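Local coordinates for 4-hydroxy-3-methylbut-2-enyl diphosphate reductase (Aquifex aeolicus, PDB 3DNF), which catalyses the last step of the non-mevalonate isoprenoid pathway, reducing 4-hydroxy-3-methylbut-2-enyl diphosphate to isopentenyl and dimethylallyl diphosphate with an iron-sulfur cluster, at residues I142-E145 with D149-E152; R226-S231 with P236-I241. All coordinates share one frame; numbering follows the deposited sequence.

Contact 1. Residues I142-E145 with D149-E152; sequences IVVE and DIGE
Two backbone amides grip one carboxylate oxygen, D149 OD2. The N of E145 donates to it at 2.7 Å through a nearly straight bond (160°) that uses the anti lone pair, the one turned away from the other oxygen, and the N of T146 donates to it as well. The remaining oxygen, OD1, forms a salt bridge with K122, so the rotation of the carboxylate is fixed. An aspartate suits this place because its short arm brings the oxygens to main-chain amides just past the end of strand 141-144. With chi1 at -70°, CG lies beside the backbone N of D149 and opposite its carbonyl carbon, directing the carboxylate to the amide of E145. Behind the carboxylate, the CB of D149 rests on the strand, 3.7 Å from the CA of V144.

Beta-branched V144 and I150 make an apolar contact through methyls, CG1 of V144 lying 3.7 Å from CG2 of I150, and their branching also presents carbon to helix 169-182, V144 against F171 and V175, I150 against I179. The longer branch of I142 lets its CD1 methyl reach the CB of E152, and presses it closely, at 3.2 Å, against the polar carbonyl O of D149. The acidic ends of the two glutamates turn elsewhere, E145 accepting from the backbone N of K122 and E152 pairing with K155.

Strand 141-144 is an outermost strand of its parallel sheet within the chain, and the returning segment 149-152 folds back against it. K122 and the two amides would probably keep D149 ionised, and the charge of K122, with its backbone N-H to E145 OE1, is likely to offset the like charges of E145 OE1 and D149 OD2, 5.6 Å apart.

Contact 2. Residues R226-S231 with P236-I241; sequences RLYYIS and PNTYHI
The ring of Y228 meets the strand partly through its rim: the carbonyl O of T238 lies at the edge, close to the ring plane and 3.4 Å from CE1, while the CB of H240 approaches obliquely, 3.7 Å from CD1. The CG2 methyl of T238 completes the contact, 3.5 Å from CD1. On the helix itself, one edge carbon of Y228, CD2, sits 4.1 Å above one face of the Y229 ring, toward its rim. Carrying CG anti to the backbone N (chi1 170°) sends the Y228 ring from helix 222-234 across to strand 238-241, where a flat aromatic can touch main chain and side chains together. Replacing Y228 with an alanine would probably leave a gap beside T238 CG2 and H240 CB, with the two elements less firmly packed there.

One turn further along the helix, S231 OG and T238 OG1 share a short hydrogen bond of 2.5 Å, in which either hydroxyl could be the donor. A second hydrogen bond, between T238 OG1 and the carbonyl O of N235, ties the strand's start to the turn before it. Small hydroxyl residues suit this buried spot, where both side chains also touch M213 of strand 212-216.

The axes of helix segment 226-231 and strand segment 238-241 approach to 8.2 Å and run nearly antiparallel (169°), as expected for the second half of a beta-alpha-beta unit. The chemistry is divided along this interface: a short hydroxyl pair satisfies polar groups in the interior, and toward H240 an aromatic ring supplies mainly van der Waals contact.

Overall arrangement
Contacts 1 and 2 belong to two different parallel sheets: the first joins strand 141-144 to the segment that follows it, the second packs helix 222-234 on strand 238-241. Both strands are outermost in their sheets within the chain. With centres 35 Å apart and nearest atoms about 13 Å, the contacts do not touch, and with their different sheets they sit in separate parts of the trilobal enzyme. Each lies near predicted substrate-binding residues: the side chain of E145 is about 8 Å from that of H124, and that of H240 about 7 Å from that of S221. The iron-sulfur cluster of the same chain is held by C13, C96 and C193.

Contact 1. Residues I142-E145 with D149-E152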
ATOM      1  N   ILE B 142     -13.479  -1.783  -9.559  1.00 29.76           N
ATOM      2  CA  ILE B 142     -14.322  -0.814  -8.894  1.00 31.33           C
ATOM      3  C   ILE B 142     -13.565   0.518  -8.702  1.00 30.24           C
ATOM      4  O   ILE B 142     -12.327   0.549  -8.819  1.00 30.00           O
ATOM      5  CB  ILE B 142     -14.786  -1.312  -7.517  1.00 30.25           C
ATOM      6  CG1 ILE B 142     -13.570  -1.693  -6.644  1.00 30.25           C
ATOM      7  CG2 ILE B 142     -15.765  -2.514  -7.654  1.00 32.01           C
ATOM      8  CD1 ILE B 142     -13.884  -2.019  -5.182  1.00 34.12           C
ATOM      9  N   VAL B 143     -14.346   1.545  -8.361  1.00 30.67           N
ATOM     10  CA  VAL B 143     -13.814   2.832  -7.853  1.00 31.08           C
ATOM     11  C   VAL B 143     -13.828   2.814  -6.335  1.00 30.91           C
ATOM     12  O   VAL B 143     -14.823   2.414  -5.719  1.00 32.61           O
ATOM     13  CB  VAL B 143     -14.648   4.043  -8.348  1.00 31.29           C
ATOM     14  CG1 VAL B 143     -14.005   5.376  -7.824  1.00 31.12           C
ATOM     15  CG2 VAL B 143     -14.713   4.035  -9.860  1.00 31.77           C
ATOM     16  N   VAL B 144     -12.706   3.209  -5.735  1.00 31.08           N
ATOM     17  CA  VAL B 144     -12.617   3.343  -4.301  1.00 30.20           C
ATOM     18  C   VAL B 144     -12.531   4.829  -3.967  1.00 31.58           C
ATOM     19  O   VAL B 144     -11.515   5.480  -4.234  1.00 29.23           O
ATOM     20  CB  VAL B 144     -11.391   2.517  -3.749  1.00 29.22           C
ATOM     21  CG1 VAL B 144     -11.088   2.934  -2.263  1.00 27.64           C
ATOM     22  CG2 VAL B 144     -11.719   1.013  -3.783  1.00 30.89           C
ATOM     23  N   GLU B 145     -13.605   5.356  -3.366  1.00 32.58           N
ATOM     24  CA  GLU B 145     -13.656   6.776  -3.038  1.00 34.04           C
ATOM     25  C   GLU B 145     -13.482   6.983  -1.545  1.00 35.22           C
ATOM     26  O   GLU B 145     -12.938   8.004  -1.100  1.00 35.72           O
ATOM     27  CB  GLU B 145     -14.953   7.420  -3.544  1.00 34.65           C
ATOM     28  CG  GLU B 145     -14.958   8.916  -3.294  1.00 37.40           C
ATOM     29  CD  GLU B 145     -16.080   9.647  -3.984  1.00 42.88           C
ATOM     30  OE1 GLU B 145     -16.733   9.073  -4.895  1.00 41.69           O
ATOM     31  OE2 GLU B 145     -16.275  10.833  -3.621  1.00 45.24           O
ATOM     32  N   ASP B 149     -15.269   1.373   0.468  1.00 37.08           N
ATOM     33  CA  ASP B 149     -15.376   0.866  -0.912  1.00 36.07           C
ATOM     34  C   ASP B 149     -14.484  -0.351  -1.225  1.00 34.81           C
ATOM     35  O   ASP B 149     -14.729  -1.057  -2.198  1.00 33.44           O
ATOM     36  CB  ASP B 149     -15.072   1.969  -1.926  1.00 35.39           C
ATOM     37  CG  ASP B 149     -16.144   3.051  -1.987  1.00 38.19           C
ATOM     38  OD1 ASP B 149     -17.321   2.762  -1.724  1.00 40.29           O
ATOM     39  OD2 ASP B 149     -15.819   4.201  -2.364  1.00 39.21           O
ATOM     40  N   ILE B 150     -13.450  -0.606  -0.424  1.00 34.20           N
ATOM     41  CA  ILE B 150     -12.490  -1.667  -0.766  1.00 33.58           C
ATOM     42  C   ILE B 150     -12.990  -3.117  -0.606  1.00 33.55           C
ATOM     43  O   ILE B 150     -12.385  -4.044  -1.149  1.00 32.86           O
ATOM     44  CB  ILE B 150     -11.128  -1.500  -0.049  1.00 34.16           C
ATOM     45  CG1 ILE B 150     -11.258  -1.785   1.447  1.00 34.12           C
ATOM     46  CG2 ILE B 150     -10.567  -0.125  -0.299  1.00 33.60           C
ATOM     47  CD1 ILE B 150      -9.898  -1.871   2.139  1.00 34.99           C
ATOM     48  N   GLY B 151     -14.081  -3.301   0.147  1.00 33.07           N
ATOM     49  CA  GLY B 151     -14.684  -4.623   0.379  1.00 33.93           C
ATOM     50  C   GLY B 151     -14.675  -5.592  -0.796  1.00 34.43           C
ATOM     51  O   GLY B 151     -14.228  -6.728  -0.667  1.00 35.31           O
ATOM     52  N   GLU B 152     -15.182  -5.150  -1.946  1.00 35.04           N
ATOM     53  CA  GLU B 152     -15.277  -6.020  -3.115  1.00 34.63           C
ATOM     54  C   GLU B 152     -13.892  -6.456  -3.655  1.00 34.06           C
ATOM     55  O   GLU B 152     -13.728  -7.593  -4.087  1.00 34.08           O
ATOM     56  CB  GLU B 152     -16.118  -5.354  -4.204  1.00 35.53           C
ATOM     57  CG  GLU B 152     -16.397  -6.212  -5.433  1.00 38.30           C
ATOM     58  CD  GLU B 152     -17.453  -7.280  -5.191  1.00 41.62           C
ATOM     59  OE1 GLU B 152     -18.099  -7.275  -4.114  1.00 41.73           O
ATOM     60  OE2 GLU B 152     -17.625  -8.137  -6.088  1.00 41.88           O
TER

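Contact 2. Residues R226-S231 with P236-I241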
ATOM      1  N   ARG B 226      -6.096  26.263  -1.319  1.00 34.35           N
ATOM      2  CA  ARG B 226      -5.010  25.580  -0.628  1.00 34.42           C
ATOM      3  C   ARG B 226      -3.725  26.344  -0.862  1.00 33.67           C
ATOM      4  O   ARG B 226      -2.928  26.499   0.060  1.00 33.62           O
ATOM      5  CB  ARG B 226      -4.875  24.139  -1.105  1.00 34.86           C
ATOM      6  CG  ARG B 226      -4.458  23.156  -0.021  1.00 37.44           C
ATOM      7  CD  ARG B 226      -5.076  21.794  -0.344  1.00 42.08           C
ATOM      8  NE  ARG B 226      -4.570  20.705   0.490  1.00 45.26           N
ATOM      9  CZ  ARG B 226      -4.751  19.413   0.220  1.00 46.74           C
ATOM     10  NH1 ARG B 226      -5.423  19.046  -0.867  1.00 47.69           N
ATOM     11  NH2 ARG B 226      -4.258  18.484   1.031  1.00 47.22           N
ATOM     12  N   LEU B 227      -3.542  26.830  -2.094  1.00 33.30           N
ATOM     13  CA  LEU B 227      -2.425  27.714  -2.439  1.00 32.69           C
ATOM     14  C   LEU B 227      -2.417  28.959  -1.561  1.00 32.51           C
ATOM     15  O   LEU B 227      -1.359  29.366  -1.065  1.00 32.82           O
ATOM     16  CB  LEU B 227      -2.460  28.118  -3.917  1.00 32.43           C
ATOM     17  CG  LEU B 227      -1.837  27.229  -4.988  1.00 33.51           C
ATOM     18  CD1 LEU B 227      -1.821  27.994  -6.323  1.00 31.25           C
ATOM     19  CD2 LEU B 227      -0.438  26.747  -4.610  1.00 32.44           C
ATOM     20  N   TYR B 228      -3.590  29.555  -1.347  1.00 31.84           N
ATOM     21  CA  TYR B 228      -3.696  30.676  -0.405  1.00 30.87           C
ATOM     22  C   TYR B 228      -3.253  30.313   1.021  1.00 30.72           C
ATOM     23  O   TYR B 228      -2.377  30.975   1.571  1.00 30.39           O
ATOM     24  CB  TYR B 228      -5.095  31.308  -0.396  1.00 30.35           C
ATOM     25  CG  TYR B 228      -5.290  32.309   0.735  1.00 29.72           C
ATOM     26  CD1 TYR B 228      -4.663  33.559   0.699  1.00 28.76           C
ATOM     27  CD2 TYR B 228      -6.090  32.000   1.841  1.00 28.15           C
ATOM     28  CE1 TYR B 228      -4.831  34.476   1.739  1.00 28.39           C
ATOM     29  CE2 TYR B 228      -6.258  32.908   2.871  1.00 28.93           C
ATOM     30  CZ  TYR B 228      -5.627  34.136   2.805  1.00 28.81           C
ATOM     31  OH  TYR B 228      -5.786  35.040   3.815  1.00 28.69           O
ATOM     32  N   TYR B 229      -3.833  29.258   1.595  1.00 30.80           N
ATOM     33  CA  TYR B 229      -3.531  28.866   2.984  1.00 31.17           C
ATOM     34  C   TYR B 229      -2.061  28.537   3.197  1.00 31.33           C
ATOM     35  O   TYR B 229      -1.451  29.000   4.160  1.00 31.21           O
ATOM     36  CB  TYR B 229      -4.371  27.666   3.415  1.00 31.36           C
ATOM     37  CG  TYR B 229      -5.839  27.951   3.582  1.00 31.75           C
ATOM     38  CD1 TYR B 229      -6.780  27.262   2.824  1.00 31.33           C
ATOM     39  CD2 TYR B 229      -6.292  28.901   4.507  1.00 31.89           C
ATOM     40  CE1 TYR B 229      -8.128  27.505   2.960  1.00 31.79           C
ATOM     41  CE2 TYR B 229      -7.648  29.152   4.658  1.00 32.24           C
ATOM     42  CZ  TYR B 229      -8.560  28.448   3.874  1.00 32.30           C
ATOM     43  OH  TYR B 229      -9.909  28.669   4.000  1.00 33.29           O
ATOM     44  N   ILE B 230      -1.504  27.736   2.287  1.00 31.61           N
ATOM     45  CA  ILE B 230      -0.089  27.356   2.324  1.00 32.06           C
ATOM     46  C   ILE B 230       0.819  28.593   2.362  1.00 31.51           C
ATOM     47  O   ILE B 230       1.785  28.639   3.129  1.00 31.62           O
ATOM     48  CB  ILE B 230       0.266  26.390   1.143  1.00 31.90           C
ATOM     49  CG1 ILE B 230       1.672  25.810   1.268  1.00 32.64           C
ATOM     50  CG2 ILE B 230       0.125  27.061  -0.203  1.00 33.23           C
ATOM     51  CD1 ILE B 230       2.007  24.839   0.130  1.00 32.94           C
ATOM     52  N   SER B 231       0.470  29.597   1.559  1.00 31.33           N
ATOM     53  CA  SER B 231       1.225  30.840   1.464  1.00 30.95           C
ATOM     54  C   SER B 231       1.023  31.723   2.699  1.00 31.11           C
ATOM     55  O   SER B 231       1.992  32.229   3.258  1.00 31.17           O
ATOM     56  CB  SER B 231       0.830  31.600   0.198  1.00 30.71           C
ATOM     57  OG  SER B 231       1.519  32.844   0.116  1.00 30.04           O
ATOM     58  N   PRO B 236       2.347  36.320   6.059  1.00 33.87           N
ATOM     59  CA  PRO B 236       1.037  36.949   6.399  1.00 33.91           C
ATOM     60  C   PRO B 236       0.449  37.818   5.269  1.00 34.09           C
ATOM     61  O   PRO B 236      -0.770  37.922   5.105  1.00 34.44           O
ATOM     62  CB  PRO B 236       1.394  37.808   7.657  1.00 33.66           C
ATOM     63  CG  PRO B 236       2.868  37.984   7.610  1.00 33.76           C
ATOM     64  CD  PRO B 236       3.414  36.695   7.052  1.00 33.62           C
ATOM     65  N   ASN B 237       1.352  38.381   4.438  1.00 33.91           N
ATOM     66  CA  ASN B 237       0.946  39.284   3.363  1.00 33.38           C
ATOM     67  C   ASN B 237       0.571  38.534   2.095  1.00 32.90           C
ATOM     68  O   ASN B 237       0.915  38.951   0.984  1.00 32.66           O
ATOM     69  CB  ASN B 237       2.044  40.316   3.098  1.00 34.13           C
ATOM     70  CG  ASN B 237       2.402  41.109   4.335  1.00 34.79           C
ATOM     71  OD1 ASN B 237       1.488  41.706   4.965  1.00 36.26           O
ATOM     72  ND2 ASN B 237       3.599  41.138   4.689  1.00 36.97           N
ATOM     73  N   THR B 238      -0.131  37.408   2.285  1.00 31.63           N
ATOM     74  CA  THR B 238      -0.701  36.680   1.169  1.00 30.85           C
ATOM     75  C   THR B 238      -2.154  37.176   1.007  1.00 30.16           C
ATOM     76  O   THR B 238      -2.910  37.295   1.981  1.00 29.18           O
ATOM     77  CB  THR B 238      -0.682  35.148   1.382  1.00 30.94           C
ATOM     78  OG1 THR B 238       0.674  34.708   1.554  1.00 31.04           O
ATOM     79  CG2 THR B 238      -1.322  34.407   0.174  1.00 30.50           C
ATOM     80  N   TYR B 239      -2.539  37.466  -0.245  1.00 29.54           N
ATOM     81  CA  TYR B 239      -3.886  37.900  -0.538  1.00 29.12           C
ATOM     82  C   TYR B 239      -4.369  37.039  -1.663  1.00 29.08           C
ATOM     83  O   TYR B 239      -3.654  36.843  -2.647  1.00 29.30           O
ATOM     84  CB  TYR B 239      -3.900  39.377  -0.927  1.00 29.38           C
ATOM     85  CG  TYR B 239      -3.327  40.279   0.154  1.00 29.36           C
ATOM     86  CD1 TYR B 239      -1.986  40.663   0.131  1.00 30.00           C
ATOM     87  CD2 TYR B 239      -4.121  40.725   1.214  1.00 29.76           C
ATOM     88  CE1 TYR B 239      -1.449  41.476   1.128  1.00 30.34           C
ATOM     89  CE2 TYR B 239      -3.599  41.541   2.213  1.00 29.98           C
ATOM     90  CZ  TYR B 239      -2.261  41.915   2.166  1.00 29.84           C
ATOM     91  OH  TYR B 239      -1.740  42.725   3.157  1.00 29.62           O
ATOM     92  N   HIS B 240      -5.564  36.489  -1.501  1.00 28.79           N
ATOM     93  CA  HIS B 240      -6.184  35.748  -2.589  1.00 28.63           C
ATOM     94  C   HIS B 240      -7.106  36.667  -3.400  1.00 29.04           C
ATOM     95  O   HIS B 240      -7.882  37.432  -2.826  1.00 29.05           O
ATOM     96  CB  HIS B 240      -6.942  34.529  -2.052  1.00 28.59           C
ATOM     97  CG  HIS B 240      -7.856  33.911  -3.059  1.00 27.75           C
ATOM     98  ND1 HIS B 240      -9.223  34.085  -3.023  1.00 27.19           N
ATOM     99  CD2 HIS B 240      -7.600  33.170  -4.163  1.00 26.69           C
ATOM    100  CE1 HIS B 240      -9.771  33.459  -4.049  1.00 28.48           C
ATOM    101  NE2 HIS B 240      -8.808  32.897  -4.753  1.00 24.72           N
ATOM    102  N   ILE B 241      -7.006  36.614  -4.731  1.00 29.53           N
ATOM    103  CA  ILE B 241      -7.843  37.449  -5.607  1.00 30.06           C
ATOM    104  C   ILE B 241      -8.328  36.680  -6.845  1.00 30.87           C
ATOM    105  O   ILE B 241      -7.664  35.747  -7.292  1.00 30.36           O
ATOM    106  CB  ILE B 241      -7.124  38.757  -6.060  1.00 30.12           C
ATOM    107  CG1 ILE B 241      -5.846  38.443  -6.842  1.00 31.06           C
ATOM    108  CG2 ILE B 241      -6.807  39.666  -4.868  1.00 29.60           C
ATOM    109  CD1 ILE B 241      -5.381  39.577  -7.736  1.00 33.22           C
TER